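Local coordinates for rhamnose ABC transporter, periplasmic rhamnose-binding protein (Kribbella flavida, PDB 4KVF) that probably binds a carbohydrate, most likely rhamnose, outside the membrane and hands it to an ABC transporter for uptake, at residues 90-94 against 95-99; 106-109 against 110-113; 173-176 against 177-180; 182-185 against 186-190. One frame throughout, in Å; residues are numbered along the deposited sequence.

Interaction 1: 90-94 against 95-99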
ATOM      1  N   ASN A  90      -0.238 -24.856  -0.138  1.00 25.36           N
ATOM      2  CA  ASN A  90      -0.238 -26.273  -0.490  1.00 27.17           C
ATOM      3  C   ASN A  90      -1.609 -26.716  -0.975  1.00 32.44           C
ATOM      4  O   ASN A  90      -1.723 -27.526  -1.908  1.00 29.61           O
ATOM      5  CB  ASN A  90       0.228 -27.131   0.694  1.00 30.47           C
ATOM      6  CG  ASN A  90       1.741 -27.063   0.899  1.00 31.59           C
ATOM      7  OD1 ASN A  90       2.491 -26.837  -0.055  1.00 42.28           O
ATOM      8  ND2 ASN A  90       2.189 -27.269   2.135  1.00 37.70           N
ATOM      9  N   THR A  91      -2.653 -26.192  -0.338  1.00 28.81           N
ATOM     10  CA  THR A  91      -4.013 -26.471  -0.780  1.00 30.68           C
ATOM     11  C   THR A  91      -4.239 -25.949  -2.196  1.00 27.34           C
ATOM     12  O   THR A  91      -4.786 -26.652  -3.041  1.00 32.19           O
ATOM     13  CB  THR A  91      -5.047 -25.829   0.152  1.00 30.56           C
ATOM     14  OG1 THR A  91      -4.848 -26.319   1.484  1.00 32.43           O
ATOM     15  CG2 THR A  91      -6.462 -26.168  -0.313  1.00 31.39           C
ATOM     16  N   LEU A  92      -3.810 -24.716  -2.459  1.00 25.62           N
ATOM     17  CA  LEU A  92      -4.012 -24.132  -3.779  1.00 26.67           C
ATOM     18  C   LEU A  92      -3.275 -24.918  -4.864  1.00 29.88           C
ATOM     19  O   LEU A  92      -3.763 -25.051  -5.983  1.00 30.55           O
ATOM     20  CB  LEU A  92      -3.600 -22.661  -3.796  1.00 24.39           C
ATOM     21  CG  LEU A  92      -4.446 -21.759  -2.890  1.00 27.07           C
ATOM     22  CD1 LEU A  92      -3.928 -20.323  -2.958  1.00 27.46           C
ATOM     23  CD2 LEU A  92      -5.929 -21.819  -3.281  1.00 27.73           C
ATOM     24  N   ILE A  93      -2.098 -25.432  -4.530  1.00 28.09           N
ATOM     25  CA  ILE A  93      -1.365 -26.299  -5.451  1.00 32.63           C
ATOM     26  C   ILE A  93      -2.151 -27.557  -5.799  1.00 34.69           C
ATOM     27  O   ILE A  93      -2.306 -27.894  -6.975  1.00 34.24           O
ATOM     28  CB  ILE A  93       0.019 -26.704  -4.888  1.00 30.37           C
ATOM     29  CG1 ILE A  93       0.900 -25.467  -4.722  1.00 27.85           C
ATOM     30  CG2 ILE A  93       0.683 -27.738  -5.795  1.00 31.10           C
ATOM     31  CD1 ILE A  93       2.203 -25.731  -3.949  1.00 29.90           C
ATOM     32  N   GLN A  94      -2.646 -28.261  -4.782  1.00 30.80           N
ATOM     33  CA  GLN A  94      -3.420 -29.479  -5.021  1.00 33.54           C
ATOM     34  C   GLN A  94      -4.716 -29.217  -5.798  1.00 32.79           C
ATOM     35  O   GLN A  94      -5.202 -30.091  -6.513  1.00 35.04           O
ATOM     36  CB  GLN A  94      -3.726 -30.224  -3.718  1.00 41.78           C
ATOM     37  CG  GLN A  94      -2.677 -31.247  -3.309  1.00 47.14           C
ATOM     38  CD  GLN A  94      -2.307 -32.207  -4.425  1.00 42.74           C
ATOM     39  OE1 GLN A  94      -1.218 -32.114  -4.996  1.00 60.91           O
ATOM     40  NE2 GLN A  94      -3.205 -33.147  -4.730  1.00 45.67           N
ATOM     41  N   GLN A  95      -5.272 -28.017  -5.660  1.00 31.23           N
ATOM     42  CA  GLN A  95      -6.486 -27.641  -6.392  1.00 33.52           C
ATOM     43  C   GLN A  95      -6.183 -27.192  -7.828  1.00 34.28           C
ATOM     44  O   GLN A  95      -7.096 -26.906  -8.610  1.00 32.56           O
ATOM     45  CB  GLN A  95      -7.233 -26.519  -5.653  1.00 34.74           C
ATOM     46  CG  GLN A  95      -7.862 -26.938  -4.332  1.00 36.74           C
ATOM     47  CD  GLN A  95      -8.554 -25.778  -3.622  1.00 52.10           C
ATOM     48  OE1 GLN A  95      -8.323 -24.611  -3.949  1.00 60.51           O
ATOM     49  NE2 GLN A  95      -9.415 -26.097  -2.654  1.00 59.15           N
ATOM     50  N   GLN A  96      -4.899 -27.134  -8.155  1.00 29.61           N
ATOM     51  CA  GLN A  96      -4.423 -26.840  -9.509  1.00 33.98           C
ATOM     52  C   GLN A  96      -4.865 -25.475 -10.018  1.00 34.82           C
ATOM     53  O   GLN A  96      -5.380 -25.344 -11.137  1.00 36.59           O
ATOM     54  CB  GLN A  96      -4.809 -27.937 -10.496  1.00 33.00           C
ATOM     55  CG  GLN A  96      -4.181 -29.264 -10.175  1.00 42.45           C
ATOM     56  CD  GLN A  96      -4.656 -30.343 -11.093  1.00 57.82           C
ATOM     57  OE1 GLN A  96      -5.274 -30.062 -12.122  1.00 60.48           O
ATOM     58  NE2 GLN A  96      -4.389 -31.595 -10.727  1.00 56.67           N
ATOM     59  N   GLN A  97      -4.667 -24.470  -9.178  1.00 30.73           N
ATOM     60  CA  GLN A  97      -4.826 -23.080  -9.592  1.00 27.26           C
ATOM     61  C   GLN A  97      -3.798 -22.767 -10.676  1.00 31.83           C
ATOM     62  O   GLN A  97      -2.744 -23.397 -10.732  1.00 31.91           O
ATOM     63  CB  GLN A  97      -4.647 -22.145  -8.390  1.00 30.33           C
ATOM     64  CG  GLN A  97      -5.659 -22.395  -7.280  1.00 28.36           C
ATOM     65  CD  GLN A  97      -7.095 -22.345  -7.779  1.00 35.55           C
ATOM     66  OE1 GLN A  97      -7.611 -21.279  -8.102  1.00 34.90           O
ATOM     67  NE2 GLN A  97      -7.737 -23.508  -7.869  1.00 47.02           N
ATOM     68  N   ASP A  98      -4.111 -21.803 -11.538  1.00 31.39           N
ATOM     69  CA  ASP A  98      -3.181 -21.377 -12.584  1.00 28.15           C
ATOM     70  C   ASP A  98      -2.279 -20.260 -12.082  1.00 24.05           C
ATOM     71  O   ASP A  98      -1.139 -20.148 -12.509  1.00 29.10           O
ATOM     72  CB  ASP A  98      -3.944 -20.892 -13.822  1.00 28.63           C
ATOM     73  CG  ASP A  98      -4.614 -22.031 -14.584  1.00 34.84           C
ATOM     74  OD1 ASP A  98      -3.907 -22.982 -14.982  1.00 38.86           O
ATOM     75  OD2 ASP A  98      -5.849 -21.979 -14.784  1.00 35.36           O
ATOM     76  N   VAL A  99      -2.823 -19.441 -11.187  1.00 23.75           N
ATOM     77  CA  VAL A  99      -2.130 -18.301 -10.602  1.00 24.61           C
ATOM     78  C   VAL A  99      -2.436 -18.256  -9.111  1.00 26.81           C
ATOM     79  O   VAL A  99      -3.592 -18.380  -8.705  1.00 24.62           O
ATOM     80  CB  VAL A  99      -2.611 -16.970 -11.218  1.00 24.61           C
ATOM     81  CG1 VAL A  99      -1.872 -15.778 -10.583  1.00 25.72           C
ATOM     82  CG2 VAL A  99      -2.433 -16.973 -12.736  1.00 24.29           C
TER
HETATM   83  O   HOH W   1      -4.066 -32.292  -7.486  1.00 45.43           O
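Q95, Q96 and Q97 close helix 85-94 by turning their backbone N-H groups back onto T91, I93 and L92 in a Schellman motif. Q95 N donates to T91 O at 3.0 Å. The Q95 side chain, extended beyond CG (chi2 178°), lies alongside T91 and points the same way, its CG 3.3 Å from T91 O. At its end NE2 faces T91 CG2, while Q95 OE1 turns to L92, 3.7 Å from L92 CD2. The hydroxyl of T91 is engaged elsewhere, with S87 O. Q96 takes up a positive phi of 61°, which lets the chain leave the helix, and Q96 N meets I93 O at 2.9 Å from above the carbonyl plane. A water that donates to Q94 O accepts a weak bond from Q96 NE2, tying the last helical residue loosely to the turn. Q97 N then points almost straight at L92 O, though the bond is long and weak at 3.4 Å. L92 itself is buried against A43, K73 and V75. Bent at chi2 (-54°), the Q97 chain crosses this leucine, with Q97 CG 4.0 Å from L92 CD2.

Interaction 2: 106-109 against 110-113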
ATOM      1  N   ASP A 106       5.981 -13.884   5.746  1.00 27.80           N
ATOM      2  CA  ASP A 106       7.425 -14.036   5.883  1.00 31.30           C
ATOM      3  C   ASP A 106       7.986 -14.268   4.490  1.00 27.76           C
ATOM      4  O   ASP A 106       7.438 -15.058   3.733  1.00 25.54           O
ATOM      5  CB  ASP A 106       7.767 -15.223   6.784  1.00 30.80           C
ATOM      6  CG  ASP A 106       9.261 -15.420   6.930  1.00 34.54           C
ATOM      7  OD1 ASP A 106       9.871 -14.684   7.721  1.00 38.27           O
ATOM      8  OD2 ASP A 106       9.829 -16.297   6.238  1.00 33.52           O
ATOM      9  N   PRO A 107       9.072 -13.572   4.135  1.00 26.14           N
ATOM     10  CA  PRO A 107       9.583 -13.683   2.757  1.00 29.06           C
ATOM     11  C   PRO A 107      10.114 -15.075   2.405  1.00 27.16           C
ATOM     12  O   PRO A 107      10.089 -15.456   1.236  1.00 29.32           O
ATOM     13  CB  PRO A 107      10.739 -12.677   2.725  1.00 27.69           C
ATOM     14  CG  PRO A 107      10.481 -11.739   3.870  1.00 34.79           C
ATOM     15  CD  PRO A 107       9.787 -12.554   4.923  1.00 31.40           C
ATOM     16  N   ASN A 108      10.574 -15.835   3.393  1.00 27.60           N
ATOM     17  CA  ASN A 108      11.230 -17.109   3.086  1.00 30.75           C
ATOM     18  C   ASN A 108      10.472 -18.388   3.424  1.00 32.30           C
ATOM     19  O   ASN A 108      10.673 -19.408   2.761  1.00 30.67           O
ATOM     20  CB  ASN A 108      12.644 -17.147   3.661  1.00 35.20           C
ATOM     21  CG  ASN A 108      13.580 -16.198   2.937  1.00 34.64           C
ATOM     22  OD1 ASN A 108      14.201 -16.558   1.930  1.00 51.61           O
ATOM     23  ND2 ASN A 108      13.676 -14.975   3.437  1.00 37.92           N
ATOM     24  N   ALA A 109       9.592 -18.335   4.424  1.00 32.38           N
ATOM     25  CA  ALA A 109       8.872 -19.531   4.870  1.00 34.19           C
ATOM     26  C   ALA A 109       7.991 -20.116   3.764  1.00 27.36           C
ATOM     27  O   ALA A 109       7.731 -21.326   3.727  1.00 35.02           O
ATOM     28  CB  ALA A 109       8.033 -19.228   6.118  1.00 33.24           C
ATOM     29  N   VAL A 110       7.537 -19.247   2.873  1.00 27.71           N
ATOM     30  CA  VAL A 110       6.657 -19.635   1.784  1.00 25.10           C
ATOM     31  C   VAL A 110       7.415 -20.118   0.549  1.00 26.29           C
ATOM     32  O   VAL A 110       6.807 -20.636  -0.397  1.00 26.51           O
ATOM     33  CB  VAL A 110       5.738 -18.457   1.389  1.00 26.95           C
ATOM     34  CG1 VAL A 110       4.841 -18.094   2.556  1.00 31.94           C
ATOM     35  CG2 VAL A 110       6.581 -17.251   0.977  1.00 25.96           C
ATOM     36  N   CYS A 111       8.736 -19.968   0.554  1.00 25.88           N
ATOM     37  CA  CYS A 111       9.532 -20.283  -0.640  1.00 27.01           C
ATOM     38  C   CYS A 111       9.417 -21.721  -1.156  1.00 26.92           C
ATOM     39  O   CYS A 111       9.198 -21.915  -2.361  1.00 30.83           O
ATOM     40  CB  CYS A 111      11.008 -19.883  -0.476  1.00 31.14           C
ATOM     41  SG  CYS A 111      11.280 -18.128  -0.714  1.00 34.31           S
ATOM     42  N   PRO A 112       9.592 -22.725  -0.272  1.00 26.61           N
ATOM     43  CA  PRO A 112       9.530 -24.104  -0.769  1.00 30.75           C
ATOM     44  C   PRO A 112       8.209 -24.421  -1.467  1.00 36.54           C
ATOM     45  O   PRO A 112       8.222 -24.970  -2.571  1.00 33.66           O
ATOM     46  CB  PRO A 112       9.682 -24.941   0.505  1.00 39.62           C
ATOM     47  CG  PRO A 112      10.534 -24.083   1.391  1.00 39.81           C
ATOM     48  CD  PRO A 112      10.023 -22.685   1.142  1.00 31.61           C
ATOM     49  N   SER A 113       7.091 -24.064  -0.846  1.00 30.59           N
ATOM     50  CA  SER A 113       5.785 -24.361  -1.442  1.00 25.39           C
ATOM     51  C   SER A 113       5.516 -23.496  -2.676  1.00 26.71           C
ATOM     52  O   SER A 113       4.998 -23.994  -3.678  1.00 27.21           O
ATOM     53  CB  SER A 113       4.658 -24.224  -0.409  1.00 34.63           C
ATOM     54  OG  SER A 113       4.576 -22.897   0.078  1.00 35.43           O
TER
HETATM   55  O   HOH W   2       6.817 -23.293   1.898  1.00 28.70           O
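C111, whose sulfur forms a disulfide with C135, holds its SG 3.5 Å from P107 O just where the chain enters helix 111-119. With SG beside the backbone N and anti to the carbonyl carbon (chi1 -79°), the sulfur is directed back over the preceding turn. That turn is of type I, from N108 to C111, and is closed by C111 N donating to N108 O at 3.0 Å from well above the carbonyl plane. Ahead of it, D106 forms an Asx turn and Asx motif: its OD2 accepts from N108 N at 3.0 Å, above the carboxylate plane, and from A109 N at 2.7 Å on its anti lone pair. Two bonds thus grip one carboxylate oxygen and fix the start of the turn. P112 has no N-H to give and sets its CD against N108 O and A109 O. A water donates to A109 O and accepts from S113 N, which lies 2.9 Å from the water oxygen. V110 is buried, with CG2 3.6 Å from D106 O. An alanine here is likely to open a gap between the D106 and P107 carbonyls and helix 85-94, since both methyl branches would be missing. V110 packs on Q85 and I89 of helix 85-94 and on A104 and A131 in loops, and S113 meets I89 and N90, so the start of helix 111-119, which follows strand 99-102 in the chain, lies against helix 85-94.

Interaction 3: 173-176 against 177-180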
ATOM      1  N   PRO A 173       9.437   3.177  17.235  1.00 32.71           N
ATOM      2  CA  PRO A 173      10.823   3.456  16.824  1.00 33.58           C
ATOM      3  C   PRO A 173      11.413   2.445  15.836  1.00 35.60           C
ATOM      4  O   PRO A 173      12.168   2.840  14.950  1.00 34.87           O
ATOM      5  CB  PRO A 173      11.590   3.426  18.154  1.00 36.62           C
ATOM      6  CG  PRO A 173      10.579   3.935  19.153  1.00 36.13           C
ATOM      7  CD  PRO A 173       9.254   3.335  18.694  1.00 31.19           C
ATOM      8  N   ASN A 174      11.072   1.166  15.971  1.00 33.13           N
ATOM      9  CA  ASN A 174      11.635   0.141  15.089  1.00 38.28           C
ATOM     10  C   ASN A 174      10.764  -0.203  13.878  1.00 29.95           C
ATOM     11  O   ASN A 174      11.035  -1.172  13.183  1.00 33.04           O
ATOM     12  CB  ASN A 174      11.944  -1.150  15.857  1.00 36.51           C
ATOM     13  CG  ASN A 174      12.954  -0.948  16.957  1.00 46.17           C
ATOM     14  OD1 ASN A 174      13.793  -0.049  16.888  1.00 51.49           O
ATOM     15  ND2 ASN A 174      12.885  -1.791  17.986  1.00 58.04           N
ATOM     16  N   ALA A 175       9.709   0.577  13.635  1.00 24.29           N
ATOM     17  CA  ALA A 175       8.797   0.277  12.538  1.00 28.05           C
ATOM     18  C   ALA A 175       9.510   0.345  11.190  1.00 29.12           C
ATOM     19  O   ALA A 175       9.955   1.411  10.766  1.00 30.64           O
ATOM     20  CB  ALA A 175       7.603   1.235  12.561  1.00 29.76           C
ATOM     21  N   THR A 176       9.602  -0.799  10.518  1.00 23.25           N
ATOM     22  CA  THR A 176      10.362  -0.917   9.286  1.00 23.47           C
ATOM     23  C   THR A 176       9.846   0.006   8.185  1.00 25.80           C
ATOM     24  O   THR A 176      10.622   0.741   7.546  1.00 24.21           O
ATOM     25  CB  THR A 176      10.341  -2.367   8.784  1.00 27.12           C
ATOM     26  OG1 THR A 176      10.899  -3.209   9.802  1.00 32.05           O
ATOM     27  CG2 THR A 176      11.142  -2.504   7.487  1.00 35.11           C
ATOM     28  N   ASN A 177       8.533  -0.024   7.964  1.00 27.67           N
ATOM     29  CA  ASN A 177       7.934   0.772   6.898  1.00 24.73           C
ATOM     30  C   ASN A 177       8.049   2.261   7.169  1.00 23.87           C
ATOM     31  O   ASN A 177       8.513   3.019   6.318  1.00 23.15           O
ATOM     32  CB  ASN A 177       6.464   0.399   6.703  1.00 24.92           C
ATOM     33  CG  ASN A 177       6.288  -0.980   6.094  1.00 30.58           C
ATOM     34  OD1 ASN A 177       7.194  -1.508   5.429  1.00 29.98           O
ATOM     35  ND2 ASN A 177       5.114  -1.573   6.313  1.00 34.38           N
ATOM     36  N   GLN A 178       7.650   2.689   8.363  1.00 24.42           N
ATOM     37  CA  GLN A 178       7.711   4.115   8.668  1.00 22.41           C
ATOM     38  C   GLN A 178       9.148   4.611   8.625  1.00 23.88           C
ATOM     39  O   GLN A 178       9.419   5.715   8.158  1.00 25.79           O
ATOM     40  CB  GLN A 178       7.068   4.424  10.021  1.00 24.97           C
ATOM     41  CG  GLN A 178       5.540   4.528   9.986  1.00 27.87           C
ATOM     42  CD  GLN A 178       4.855   3.180   9.887  1.00 29.90           C
ATOM     43  OE1 GLN A 178       5.483   2.139  10.090  1.00 29.32           O
ATOM     44  NE2 GLN A 178       3.546   3.189   9.596  1.00 25.47           N
ATOM     45  N   ASN A 179      10.083   3.791   9.098  1.00 23.30           N
ATOM     46  CA  ASN A 179      11.475   4.228   9.095  1.00 24.56           C
ATOM     47  C   ASN A 179      12.005   4.399   7.682  1.00 22.82           C
ATOM     48  O   ASN A 179      12.817   5.297   7.424  1.00 25.33           O
ATOM     49  CB  ASN A 179      12.369   3.299   9.926  1.00 26.15           C
ATOM     50  CG  ASN A 179      12.146   3.478  11.412  1.00 32.57           C
ATOM     51  OD1 ASN A 179      11.569   4.485  11.840  1.00 30.86           O
ATOM     52  ND2 ASN A 179      12.598   2.510  12.207  1.00 36.70           N
ATOM     53  N   SER A 180      11.522   3.563   6.767  1.00 20.00           N
ATOM     54  CA  SER A 180      11.898   3.689   5.360  1.00 21.17           C
ATOM     55  C   SER A 180      11.345   4.986   4.804  1.00 21.78           C
ATOM     56  O   SER A 180      12.067   5.764   4.172  1.00 23.54           O
ATOM     57  CB  SER A 180      11.338   2.531   4.528  1.00 31.51           C
ATOM     58  OG  SER A 180      12.057   1.339   4.765  1.00 37.41           O
TER
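N179 folds its carboxamide back from the first turn of helix 176-189 to P173, so that a side chain within the helix ties down the loop before the N-cap residue, A175. The first torsion places CG anti to the carbonyl carbon (chi1 -73°), and the amide comes to lie across the A175 carbonyl, with N179 CG only 3.1 Å from A175 O. From there N179 ND2 reaches P173 O at 2.8 Å in a nearly straight bond (175°). The acceptor lies in the plane of the N179 amide, whereas ND2 is tilted from the plane of the P173 carbonyl. The same residue uses its backbone as well, N179 N donating to A175 O at 2.9 Å. N179 therefore holds two points of the incoming loop, one through its main chain and one through its side chain. A leucine in its place would probably leave P173 O without this donor and the P173 end of the loop less firmly held, the backbone bond to A175 remaining.

Q178 is directed differently. Its chain bends at chi2 (76°), bringing OE1 to A175 CB while NE2 donates to P232 O, in the loop after strand 226-231. The methyl of A175 thus packs against a glutamine whose amide joins the helix start to a neighbouring loop of the same lobe. Next along the helix after N179, S180 N donates to T176 O at 3.1 Å. The hydroxyl of S180 hangs beside that carbonyl too, with S180 OG 3.2 Å from T176 O.

Interaction 4: 182-185 against 186-190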
ATOM      1  N   ILE A 182      10.402   7.661   6.343  1.00 21.79           N
ATOM      2  CA  ILE A 182      11.033   8.823   6.966  1.00 21.93           C
ATOM      3  C   ILE A 182      12.398   9.083   6.337  1.00 26.64           C
ATOM      4  O   ILE A 182      12.771  10.231   6.072  1.00 26.48           O
ATOM      5  CB  ILE A 182      11.131   8.632   8.499  1.00 24.46           C
ATOM      6  CG1 ILE A 182       9.728   8.725   9.118  1.00 27.03           C
ATOM      7  CG2 ILE A 182      12.083   9.648   9.127  1.00 29.10           C
ATOM      8  CD1 ILE A 182       9.658   8.226  10.567  1.00 28.39           C
ATOM      9  N   GLU A 183      13.143   8.015   6.059  1.00 24.39           N
ATOM     10  CA  GLU A 183      14.444   8.192   5.422  1.00 25.59           C
ATOM     11  C   GLU A 183      14.282   8.843   4.049  1.00 24.17           C
ATOM     12  O   GLU A 183      15.045   9.731   3.687  1.00 25.31           O
ATOM     13  CB  GLU A 183      15.217   6.871   5.323  1.00 24.91           C
ATOM     14  CG  GLU A 183      16.598   7.025   4.684  1.00 27.18           C
ATOM     15  CD  GLU A 183      17.567   7.858   5.526  1.00 32.26           C
ATOM     16  OE1 GLU A 183      17.455   7.846   6.774  1.00 32.80           O
ATOM     17  OE2 GLU A 183      18.446   8.524   4.933  1.00 41.30           O
ATOM     18  N   VAL A 184      13.271   8.425   3.295  1.00 24.87           N
ATOM     19  CA  VAL A 184      13.017   9.068   2.009  1.00 24.55           C
ATOM     20  C   VAL A 184      12.640  10.542   2.207  1.00 26.86           C
ATOM     21  O   VAL A 184      13.142  11.417   1.495  1.00 26.48           O
ATOM     22  CB  VAL A 184      11.934   8.332   1.196  1.00 25.53           C
ATOM     23  CG1 VAL A 184      11.615   9.118  -0.079  1.00 24.49           C
ATOM     24  CG2 VAL A 184      12.426   6.925   0.853  1.00 26.28           C
HETATM   25  N   MSE A 185      11.789  10.818   3.193  1.00 24.36           N
HETATM   26  CA  MSE A 185      11.443  12.206   3.521  1.00 27.36           C
HETATM   27  C   MSE A 185      12.684  13.062   3.768  1.00 32.05           C
HETATM   28  O   MSE A 185      12.787  14.193   3.284  1.00 30.87           O
HETATM   29  CB  MSE A 185      10.544  12.264   4.749  1.00 25.46           C
HETATM   30  CG  MSE A 185       9.145  11.743   4.532  1.00 22.01           C
HETATM   31 SE   MSE A 185       8.063  12.042   6.137  0.69 28.23          SE
HETATM   32  CE  MSE A 185       8.003  13.981   6.068  1.00 29.22           C
ATOM     33  N   LYS A 186      13.628  12.523   4.537  1.00 24.96           N
ATOM     34  CA  LYS A 186      14.872  13.241   4.807  1.00 24.03           C
ATOM     35  C   LYS A 186      15.679  13.493   3.532  1.00 29.39           C
ATOM     36  O   LYS A 186      16.240  14.572   3.347  1.00 32.80           O
ATOM     37  CB  LYS A 186      15.731  12.476   5.823  1.00 29.70           C
ATOM     38  CG  LYS A 186      15.159  12.444   7.228  1.00 28.65           C
ATOM     39  CD  LYS A 186      16.037  11.591   8.144  1.00 36.95           C
ATOM     40  CE  LYS A 186      15.487  11.523   9.555  1.00 38.04           C
ATOM     41  NZ  LYS A 186      16.306  10.605  10.396  1.00 44.05           N
ATOM     42  N   THR A 187      15.735  12.498   2.652  1.00 32.78           N
ATOM     43  CA  THR A 187      16.494  12.668   1.416  1.00 29.42           C
ATOM     44  C   THR A 187      15.836  13.751   0.573  1.00 28.75           C
ATOM     45  O   THR A 187      16.524  14.587  -0.021  1.00 33.32           O
ATOM     46  CB  THR A 187      16.633  11.359   0.625  1.00 41.66           C
ATOM     47  OG1 THR A 187      15.362  10.997   0.072  1.00 49.11           O
ATOM     48  CG2 THR A 187      17.131  10.245   1.547  1.00 28.67           C
ATOM     49  N   GLU A 188      14.501  13.743   0.558  1.00 29.20           N
ATOM     50  CA  GLU A 188      13.738  14.775  -0.145  1.00 33.19           C
ATOM     51  C   GLU A 188      13.944  16.168   0.442  1.00 36.10           C
ATOM     52  O   GLU A 188      14.160  17.136  -0.291  1.00 37.64           O
ATOM     53  CB  GLU A 188      12.250  14.433  -0.154  1.00 31.43           C
ATOM     54  CG  GLU A 188      11.864  13.341  -1.132  1.00 41.77           C
ATOM     55  CD  GLU A 188      12.031  13.778  -2.577  1.00 48.10           C
ATOM     56  OE1 GLU A 188      11.340  14.732  -2.996  1.00 58.30           O
ATOM     57  OE2 GLU A 188      12.858  13.174  -3.285  1.00 45.79           O
ATOM     58  N   LEU A 189      13.882  16.267   1.766  1.00 33.03           N
ATOM     59  CA  LEU A 189      14.080  17.536   2.454  1.00 34.25           C
ATOM     60  C   LEU A 189      15.466  18.130   2.225  1.00 38.05           C
ATOM     61  O   LEU A 189      15.654  19.348   2.306  1.00 40.71           O
ATOM     62  CB  LEU A 189      13.824  17.346   3.951  1.00 33.90           C
ATOM     63  CG  LEU A 189      12.344  17.205   4.301  1.00 35.05           C
ATOM     64  CD1 LEU A 189      12.176  16.700   5.720  1.00 32.60           C
ATOM     65  CD2 LEU A 189      11.643  18.557   4.123  1.00 33.77           C
ATOM     66  N   ALA A 190      16.434  17.268   1.924  1.00 35.56           N
ATOM     67  CA  ALA A 190      17.817  17.703   1.723  1.00 39.50           C
ATOM     68  C   ALA A 190      18.063  18.302   0.334  1.00 45.75           C
ATOM     69  O   ALA A 190      19.140  18.837   0.066  1.00 49.15           O
ATOM     70  CB  ALA A 190      18.786  16.552   1.981  1.00 47.69           C
TER
HETATM   71  O   HOH W   3      15.664   8.204   8.808  1.00 37.42           O
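K186 lies across I182, one turn earlier in helix 176-189, and its atoms can be followed outward one by one. K186 CB sits 3.5 Å from E183 O. CG, anti to the carbonyl carbon (chi1 -69°), passes I182 O, the acceptor of the K186 backbone N-H. CD drifts away from that oxygen, and K186 CE rests against the branch methyl, 3.9 Å from I182 CG2. At the tip K186 NZ donates to a water 2.9 Å away, and the same water donates to E183 OE1 at 2.7 Å. The two charged groups stay apart, with 4.7 Å between K186 NZ and E183 OE1; the water bridges them and probably passes on part of their attraction.

On another side of the helix T187 turns its hydroxyl back onto the helix backbone. OG1 stands between the backbone N and the carbonyl carbon (chi1 70°), from where T187 OG1 donates to V184 O at 2.7 Å, in the carbonyl plane and on a lone pair. E188 N donates to this same oxygen at 2.9 Å, so V184 O accepts twice. The other branch of T187 is packed tightly, T187 CG2 lying 3.0 Å from E183 O.

The helix crosses over between strands 164-170 and 197-204, its selenomethionine M185 and I182 buried on V168. E188 OE2 forms a salt bridge with K191 NZ. The chemistry implies a divided helix: apolar groups face the strands and helix 145-159, the T187 hydroxyl bonds to the backbone, and the E183 and K186 charges are probably moderated through water.

How the interactions relate
The four contacts follow one another along the chain and fall in two groups. Interactions 1 and 2 belong to the lobe built on the six-stranded parallel sheet and touch directly: I93 CD1 lies 3.3 Å from S113 O, where helices 85-94 and 111-119 meet. Interactions 3 and 4 share helix 176-189 of the other lobe, one at its start and one towards its end, with centres about 14 Å apart. Between the groups, interactions 2 and 3 come nearest, about 10 Å between nearest atoms, whereas the centres of interactions 1 and 4 are about 43 Å apart. A glycerol, probably from crystallisation, lies about 4 Å from the side chain of Q96 and another about 4 Å from that of Q178.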